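Rho guanine nucleotide exchange factor 12 (Homo sapiens, PDB 1TXD) acts as a guanine nucleotide exchange factor for the GTPase RhoA, here represented by its catalytic DH domain and the adjoining PH domain. Local coordinates at residues Lys87-Arg92 and Gly102-Thr107; Tyr34-His39 and Ile80-Gln85. The protein carries 1 engineered substitution. All coordinates share one frame; numbering follows the deposited sequence.

Interaction 1: residues Lys87-Arg92 and Gly102-Thr107; sequences KAVRKR and GEDLLT
Val89 and Asp104 lie nearest each other along the two backbones, with their CA atoms 8.2 Å apart. Residues 87-90 are the last turn of helix 72-90, and the chain leaves that helix before Arg92. Residues 102-107 belong to the short helix 102-109. The backbones are too far apart to touch, so the contact is made by side chains.

The main link is a salt bridge between Arg92 and Asp104, whose side chains come from opposite directions. NH2 of Arg92 donates to OD2 of Asp104 over 2.9 Å, with an N-H...O angle of 162°. It uses the syn side of OD2 but lies somewhat out of the carboxylate plane. The second prong is weak: NH1 of Arg92 stands 3.4 Å from OD1 of Asp104. The two flat groups are turned 36° apart, so the pairing is two-pronged but twisted and uneven. A bend in the arginine chain at chi3 (-74°) turns the guanidinium toward the helix across from it.

Val89 backs the ion pair. Its CG2 methyl lies over one face of the guanidinium, toward the rim, and packs 3.8 Å from OD2 of Asp104. One methyl thus touches both partners of the bridge.

This partly buried contact, a salt bridge backed by one methyl, lies within the helical DH domain. It ties the C-terminal end of helix 72-90 to helix 102-109 across the connecting loop, whose Ile98 also packs on Val89. On helix 102-109, Leu105 and Leu106 pack on helix 191-230, and Leu105 also reaches Leu32 of helix 20-57.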
ATOM      1  N   LYS A  87      20.654  20.507   3.778  1.00 28.74           N
ATOM      2  CA  LYS A  87      21.072  21.916   3.796  1.00 30.95           C
ATOM      3  C   LYS A  87      22.425  22.116   4.497  1.00 31.48           C
ATOM      4  O   LYS A  87      23.253  22.892   4.023  1.00 32.41           O
ATOM      5  CB  LYS A  87      20.009  22.834   4.426  1.00 31.86           C
ATOM      6  CG  LYS A  87      19.137  23.603   3.387  1.00 35.08           C
ATOM      7  CD  LYS A  87      17.613  23.620   3.721  1.00 37.07           C
ATOM      8  CE  LYS A  87      16.770  24.103   2.509  1.00 37.85           C
ATOM      9  NZ  LYS A  87      15.278  24.126   2.736  1.00 38.53           N
ATOM     10  N   ALA A  88      22.627  21.410   5.611  1.00 31.80           N
ATOM     11  CA  ALA A  88      23.806  21.555   6.453  1.00 31.52           C
ATOM     12  C   ALA A  88      25.017  20.962   5.779  1.00 31.95           C
ATOM     13  O   ALA A  88      26.129  21.440   5.989  1.00 33.66           O
ATOM     14  CB  ALA A  88      23.593  20.886   7.814  1.00 30.75           C
ATOM     15  N   VAL A  89      24.819  19.923   4.980  1.00 31.76           N
ATOM     16  CA  VAL A  89      25.927  19.341   4.254  1.00 32.69           C
ATOM     17  C   VAL A  89      26.530  20.380   3.331  1.00 35.35           C
ATOM     18  O   VAL A  89      27.737  20.404   3.174  1.00 35.12           O
ATOM     19  CB  VAL A  89      25.557  18.053   3.477  1.00 31.19           C
ATOM     20  CG1 VAL A  89      26.630  17.689   2.472  1.00 31.17           C
ATOM     21  CG2 VAL A  89      25.383  16.925   4.413  1.00 30.23           C
ATOM     22  N   ARG A  90      25.690  21.225   2.726  1.00 38.73           N
ATOM     23  CA  ARG A  90      26.140  22.300   1.822  1.00 40.85           C
ATOM     24  C   ARG A  90      26.822  23.452   2.533  1.00 40.78           C
ATOM     25  O   ARG A  90      27.706  24.088   1.984  1.00 41.61           O
ATOM     26  CB  ARG A  90      24.952  22.918   1.111  1.00 41.97           C
ATOM     27  CG  ARG A  90      24.288  22.053   0.119  1.00 45.29           C
ATOM     28  CD  ARG A  90      23.789  22.843  -1.075  1.00 48.46           C
ATOM     29  NE  ARG A  90      23.232  21.951  -2.079  1.00 49.95           N
ATOM     30  CZ  ARG A  90      21.986  21.993  -2.523  1.00 52.22           C
ATOM     31  NH1 ARG A  90      21.125  22.901  -2.076  1.00 53.34           N
ATOM     32  NH2 ARG A  90      21.595  21.114  -3.427  1.00 52.92           N
ATOM     33  N   LYS A  91      26.347  23.732   3.737  1.00 41.49           N
ATOM     34  CA  LYS A  91      26.797  24.837   4.569  1.00 42.29           C
ATOM     35  C   LYS A  91      28.204  24.561   5.118  1.00 42.68           C
ATOM     36  O   LYS A  91      28.788  25.412   5.787  1.00 42.88           O
ATOM     37  CB  LYS A  91      25.766  24.987   5.707  1.00 43.20           C
ATOM     38  CG  LYS A  91      26.022  25.976   6.850  1.00 44.19           C
ATOM     39  CD  LYS A  91      25.072  25.670   8.043  1.00 44.77           C
ATOM     40  CE  LYS A  91      23.598  26.032   7.757  1.00 44.75           C
ATOM     41  NZ  LYS A  91      22.727  24.865   7.313  1.00 43.62           N
ATOM     42  N   ARG A  92      28.742  23.371   4.844  1.00 43.09           N
ATOM     43  CA  ARG A  92      30.054  22.963   5.363  1.00 43.71           C
ATOM     44  C   ARG A  92      31.226  23.727   4.737  1.00 44.85           C
ATOM     45  O   ARG A  92      32.252  23.912   5.393  1.00 46.43           O
ATOM     46  CB  ARG A  92      30.249  21.450   5.198  1.00 42.51           C
ATOM     47  CG  ARG A  92      29.326  20.650   6.073  1.00 41.10           C
ATOM     48  CD  ARG A  92      29.818  19.287   6.459  1.00 40.41           C
ATOM     49  NE  ARG A  92      29.743  18.341   5.350  1.00 38.97           N
ATOM     50  CZ  ARG A  92      29.254  17.100   5.417  1.00 38.42           C
ATOM     51  NH1 ARG A  92      28.750  16.599   6.535  1.00 38.67           N
ATOM     52  NH2 ARG A  92      29.278  16.343   4.338  1.00 38.21           N
ATOM     53  N   GLY A 102      28.975   9.908   1.383  1.00 25.87           N
ATOM     54  CA  GLY A 102      28.598   8.540   1.685  1.00 26.45           C
ATOM     55  C   GLY A 102      28.158   8.398   3.128  1.00 27.61           C
ATOM     56  O   GLY A 102      27.143   7.769   3.413  1.00 26.99           O
ATOM     57  N   GLU A 103      28.908   9.008   4.039  1.00 27.46           N
ATOM     58  CA  GLU A 103      28.682   8.814   5.452  1.00 27.69           C
ATOM     59  C   GLU A 103      27.359   9.444   5.868  1.00 26.24           C
ATOM     60  O   GLU A 103      26.649   8.903   6.708  1.00 22.55           O
ATOM     61  CB  GLU A 103      29.855   9.386   6.274  1.00 29.99           C
ATOM     62  CG  GLU A 103      30.003   8.764   7.655  1.00 33.64           C
ATOM     63  CD  GLU A 103      30.313   7.269   7.617  1.00 36.51           C
ATOM     64  OE1 GLU A 103      31.355   6.882   7.021  1.00 39.94           O
ATOM     65  OE2 GLU A 103      29.526   6.481   8.190  1.00 38.64           O
ATOM     66  N   ASP A 104      27.032  10.579   5.257  1.00 25.02           N
ATOM     67  CA  ASP A 104      25.757  11.241   5.513  1.00 25.57           C
ATOM     68  C   ASP A 104      24.604  10.367   5.017  1.00 23.37           C
ATOM     69  O   ASP A 104      23.653  10.161   5.708  1.00 21.78           O
ATOM     70  CB  ASP A 104      25.708  12.612   4.857  1.00 24.60           C
ATOM     71  CG  ASP A 104      26.877  13.451   5.228  1.00 25.78           C
ATOM     72  OD1 ASP A 104      27.081  13.683   6.436  1.00 26.07           O
ATOM     73  OD2 ASP A 104      27.668  13.890   4.370  1.00 27.51           O
ATOM     74  N   LEU A 105      24.754   9.817   3.828  1.00 22.32           N
ATOM     75  CA  LEU A 105      23.767   8.912   3.270  1.00 23.68           C
ATOM     76  C   LEU A 105      23.560   7.691   4.139  1.00 24.00           C
ATOM     77  O   LEU A 105      22.442   7.196   4.268  1.00 25.52           O
ATOM     78  CB  LEU A 105      24.185   8.490   1.872  1.00 23.63           C
ATOM     79  CG  LEU A 105      24.274   9.613   0.839  1.00 21.39           C
ATOM     80  CD1 LEU A 105      24.778   9.007  -0.417  1.00 22.95           C
ATOM     81  CD2 LEU A 105      22.943  10.267   0.591  1.00 22.67           C
ATOM     82  N   LEU A 106      24.629   7.233   4.766  1.00 23.31           N
ATOM     83  CA  LEU A 106      24.547   6.133   5.702  1.00 23.12           C
ATOM     84  C   LEU A 106      23.845   6.510   7.016  1.00 21.61           C
ATOM     85  O   LEU A 106      23.130   5.696   7.576  1.00 21.25           O
ATOM     86  CB  LEU A 106      25.946   5.544   5.972  1.00 23.45           C
ATOM     87  CG  LEU A 106      26.440   4.624   4.849  1.00 23.76           C
ATOM     88  CD1 LEU A 106      27.832   3.981   5.188  1.00 21.96           C
ATOM     89  CD2 LEU A 106      25.415   3.533   4.492  1.00 22.34           C
ATOM     90  N   THR A 107      24.047   7.728   7.497  1.00 21.16           N
ATOM     91  CA  THR A 107      23.280   8.266   8.630  1.00 21.91           C
ATOM     92  C   THR A 107      21.771   8.439   8.335  1.00 21.52           C
ATOM     93  O   THR A 107      20.920   8.201   9.221  1.00 22.28           O
ATOM     94  CB  THR A 107      23.913   9.616   9.064  1.00 22.15           C
ATOM     95  OG1 THR A 107      25.251   9.375   9.514  1.00 23.09           O
ATOM     96  CG2 THR A 107      23.243  10.169  10.302  1.00 23.69           C
TER

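Interaction 2: residues Tyr34-His39 and Ile80-Gln85; sequences YTERAH and IGLNEQ
Glu36 faces Leu82 and Asn83 between two long helices of the DH domain, the helical bundle of Rho exchange factors. Segments 34-39 and 80-85 run nearly antiparallel, at 150°, with their axes 9.5 Å apart at closest approach. The nearest backbone pair is Glu36 and Asn83, 6.2 Å between CA atoms.

Direct contact across the segments is by packing. The side chain of Leu82 lies roughly perpendicular to that of Glu36. Methyl CD2 of Leu82 lies 3.6 Å from OE1 of Glu36. The Glu36 chain leaves its helix with CG anti to the backbone N (chi1 -173°) and then bends at chi2. Its CG meets the amide end of Asn83, as the two side chains run alongside each other, pointing opposite ways.

The polar ends have partners outside the two segments. OE1 of Glu36 is hydrogen-bonded to His79 ND1. OE2 is shared by Tyr177 OH and Arg173 NH2 of helix 169-186, the latter in a salt bridge. The buried carboxylate is therefore held from two other helices, 72-90 and 169-186, and would probably be favoured in its charged form. OD1 of Asn83 hydrogen-bonds with Lys87 NZ, consistent with ND2 being the end that lies closer to Arg37.

ND2 of Asn83 packs against the base of Arg37, 3.7 Å from Arg37 CA and 3.8 Å from Arg37 CB.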
ATOM      1  N   TYR A  34      17.522  18.829  -4.032  1.00 23.06           N
ATOM      2  CA  TYR A  34      16.474  19.655  -4.580  1.00 24.40           C
ATOM      3  C   TYR A  34      15.088  18.976  -4.549  1.00 22.45           C
ATOM      4  O   TYR A  34      14.111  19.623  -4.223  1.00 21.36           O
ATOM      5  CB  TYR A  34      16.826  20.063  -6.029  1.00 27.28           C
ATOM      6  CG  TYR A  34      15.783  20.947  -6.702  1.00 34.45           C
ATOM      7  CD1 TYR A  34      15.958  22.340  -6.756  1.00 39.24           C
ATOM      8  CD2 TYR A  34      14.601  20.396  -7.290  1.00 38.01           C
ATOM      9  CE1 TYR A  34      14.995  23.174  -7.367  1.00 41.22           C
ATOM     10  CE2 TYR A  34      13.638  21.221  -7.877  1.00 40.63           C
ATOM     11  CZ  TYR A  34      13.850  22.614  -7.916  1.00 42.19           C
ATOM     12  OH  TYR A  34      12.938  23.459  -8.498  1.00 43.49           O
ATOM     13  N   THR A  35      15.018  17.703  -4.930  1.00 20.53           N
ATOM     14  CA  THR A  35      13.759  16.988  -4.991  1.00 20.93           C
ATOM     15  C   THR A  35      13.318  16.624  -3.577  1.00 20.93           C
ATOM     16  O   THR A  35      12.161  16.373  -3.374  1.00 19.35           O
ATOM     17  CB  THR A  35      13.867  15.711  -5.818  1.00 20.15           C
ATOM     18  OG1 THR A  35      14.953  14.908  -5.325  1.00 21.82           O
ATOM     19  CG2 THR A  35      14.234  16.023  -7.251  1.00 23.14           C
ATOM     20  N   GLU A  36      14.246  16.598  -2.607  1.00 21.74           N
ATOM     21  CA  GLU A  36      13.853  16.512  -1.204  1.00 21.94           C
ATOM     22  C   GLU A  36      13.170  17.784  -0.752  1.00 22.50           C
ATOM     23  O   GLU A  36      12.208  17.717   0.031  1.00 19.44           O
ATOM     24  CB  GLU A  36      15.027  16.241  -0.236  1.00 22.46           C
ATOM     25  CG  GLU A  36      14.559  15.982   1.196  1.00 21.66           C
ATOM     26  CD  GLU A  36      13.936  14.629   1.341  1.00 23.34           C
ATOM     27  OE1 GLU A  36      13.177  14.428   2.300  1.00 24.73           O
ATOM     28  OE2 GLU A  36      14.169  13.767   0.477  1.00 21.79           O
ATOM     29  N   ARG A  37      13.654  18.942  -1.204  1.00 23.17           N
ATOM     30  CA  ARG A  37      12.998  20.207  -0.833  1.00 25.06           C
ATOM     31  C   ARG A  37      11.579  20.287  -1.465  1.00 24.29           C
ATOM     32  O   ARG A  37      10.616  20.680  -0.829  1.00 21.57           O
ATOM     33  CB  ARG A  37      13.843  21.391  -1.276  1.00 27.75           C
ATOM     34  CG  ARG A  37      13.600  22.696  -0.518  1.00 33.56           C
ATOM     35  CD  ARG A  37      14.604  23.827  -0.879  1.00 38.00           C
ATOM     36  NE  ARG A  37      15.973  23.304  -1.033  1.00 41.81           N
ATOM     37  CZ  ARG A  37      16.685  23.250  -2.175  1.00 42.66           C
ATOM     38  NH1 ARG A  37      16.191  23.704  -3.335  1.00 44.68           N
ATOM     39  NH2 ARG A  37      17.916  22.730  -2.147  1.00 40.47           N
ATOM     40  N   ALA A  38      11.480  19.864  -2.720  1.00 24.67           N
ATOM     41  CA  ALA A  38      10.208  19.797  -3.427  1.00 24.15           C
ATOM     42  C   ALA A  38       9.237  18.898  -2.646  1.00 23.91           C
ATOM     43  O   ALA A  38       8.068  19.244  -2.461  1.00 21.40           O
ATOM     44  CB  ALA A  38      10.411  19.275  -4.832  1.00 23.84           C
ATOM     45  N   HIS A  39       9.754  17.754  -2.201  1.00 23.94           N
ATOM     46  CA  HIS A  39       8.961  16.795  -1.433  1.00 24.59           C
ATOM     47  C   HIS A  39       8.384  17.357  -0.146  1.00 22.37           C
ATOM     48  O   HIS A  39       7.204  17.180   0.153  1.00 22.06           O
ATOM     49  CB  HIS A  39       9.755  15.556  -1.059  1.00 23.28           C
ATOM     50  CG  HIS A  39       8.916  14.511  -0.418  1.00 24.07           C
ATOM     51  ND1 HIS A  39       7.920  13.846  -1.108  1.00 25.17           N
ATOM     52  CD2 HIS A  39       8.832  14.097   0.870  1.00 22.93           C
ATOM     53  CE1 HIS A  39       7.317  13.015  -0.282  1.00 22.59           C
ATOM     54  NE2 HIS A  39       7.876  13.126   0.912  1.00 22.83           N
ATOM     55  N   ILE A  80      11.258  17.173   6.741  1.00 16.68           N
ATOM     56  CA  ILE A  80      11.891  18.444   7.128  1.00 17.26           C
ATOM     57  C   ILE A  80      13.297  18.221   7.794  1.00 20.60           C
ATOM     58  O   ILE A  80      14.256  18.913   7.439  1.00 19.85           O
ATOM     59  CB  ILE A  80      11.007  19.237   8.068  1.00 16.14           C
ATOM     60  CG1 ILE A  80       9.809  19.818   7.336  1.00 19.61           C
ATOM     61  CG2 ILE A  80      11.794  20.411   8.779  1.00 18.66           C
ATOM     62  CD1 ILE A  80       8.698  20.279   8.263  1.00 21.46           C
ATOM     63  N   GLY A  81      13.422  17.284   8.749  1.00 19.25           N
ATOM     64  CA  GLY A  81      14.713  17.021   9.374  1.00 19.07           C
ATOM     65  C   GLY A  81      15.755  16.556   8.360  1.00 20.32           C
ATOM     66  O   GLY A  81      16.877  16.949   8.406  1.00 19.31           O
ATOM     67  N   LEU A  82      15.340  15.716   7.423  1.00 20.36           N
ATOM     68  CA  LEU A  82      16.222  15.186   6.426  1.00 21.66           C
ATOM     69  C   LEU A  82      16.693  16.307   5.500  1.00 24.11           C
ATOM     70  O   LEU A  82      17.895  16.402   5.168  1.00 22.74           O
ATOM     71  CB  LEU A  82      15.481  14.099   5.621  1.00 19.89           C
ATOM     72  CG  LEU A  82      16.233  13.450   4.462  1.00 21.75           C
ATOM     73  CD1 LEU A  82      17.748  13.102   4.822  1.00 20.58           C
ATOM     74  CD2 LEU A  82      15.447  12.208   4.014  1.00 21.04           C
ATOM     75  N   ASN A  83      15.741  17.147   5.088  1.00 24.41           N
ATOM     76  CA  ASN A  83      16.012  18.329   4.309  1.00 25.74           C
ATOM     77  C   ASN A  83      16.962  19.289   5.031  1.00 26.30           C
ATOM     78  O   ASN A  83      17.799  19.868   4.409  1.00 24.84           O
ATOM     79  CB  ASN A  83      14.715  19.055   3.978  1.00 27.07           C
ATOM     80  CG  ASN A  83      14.914  20.175   2.997  1.00 27.76           C
ATOM     81  OD1 ASN A  83      14.603  21.328   3.276  1.00 26.04           O
ATOM     82  ND2 ASN A  83      15.463  19.845   1.852  1.00 21.73           N
ATOM     83  N   GLU A  84      16.829  19.452   6.340  1.00 27.84           N
ATOM     84  CA  GLU A  84      17.716  20.325   7.084  1.00 28.70           C
ATOM     85  C   GLU A  84      19.145  19.753   7.109  1.00 28.25           C
ATOM     86  O   GLU A  84      20.108  20.509   7.048  1.00 26.85           O
ATOM     87  CB  GLU A  84      17.200  20.542   8.509  1.00 31.21           C
ATOM     88  CG  GLU A  84      16.006  21.487   8.627  1.00 35.01           C
ATOM     89  CD  GLU A  84      16.221  22.822   7.902  1.00 38.80           C
ATOM     90  OE1 GLU A  84      17.344  23.382   7.986  1.00 40.56           O
ATOM     91  OE2 GLU A  84      15.269  23.322   7.251  1.00 40.08           O
ATOM     92  N   GLN A  85      19.278  18.427   7.157  1.00 27.94           N
ATOM     93  CA  GLN A  85      20.584  17.792   7.212  1.00 27.82           C
ATOM     94  C   GLN A  85      21.246  17.929   5.837  1.00 27.25           C
ATOM     95  O   GLN A  85      22.457  18.031   5.727  1.00 27.31           O
ATOM     96  CB  GLN A  85      20.461  16.314   7.582  1.00 27.96           C
ATOM     97  CG  GLN A  85      19.970  16.054   8.997  1.00 29.40           C
ATOM     98  CD  GLN A  85      19.625  14.594   9.201  1.00 30.52           C
ATOM     99  OE1 GLN A  85      18.824  14.030   8.465  1.00 31.24           O
ATOM    100  NE2 GLN A  85      20.232  13.979  10.202  1.00 29.64           N
TER

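Interactions 1 and 2 share helix 72-90 and follow one another along the chain, their centres about 12 Å apart. Interaction 2 joins the helix to helix 20-57 in a buried contact; interaction 1 joins its C-terminal end to helix 102-109 nearer the surface. They meet through side chains of residues 87-92 and 34-39. Lys87 NZ packs 3.7 Å from Arg37 CD. Arg90 NH1 and Arg37 NH2 are 3.2 Å apart, a close pair of like charges. Helix 102-109 reaches back toward interaction 2, with Trp108 against Leu82. All four segments belong to the DH domain, and no RhoA is present here.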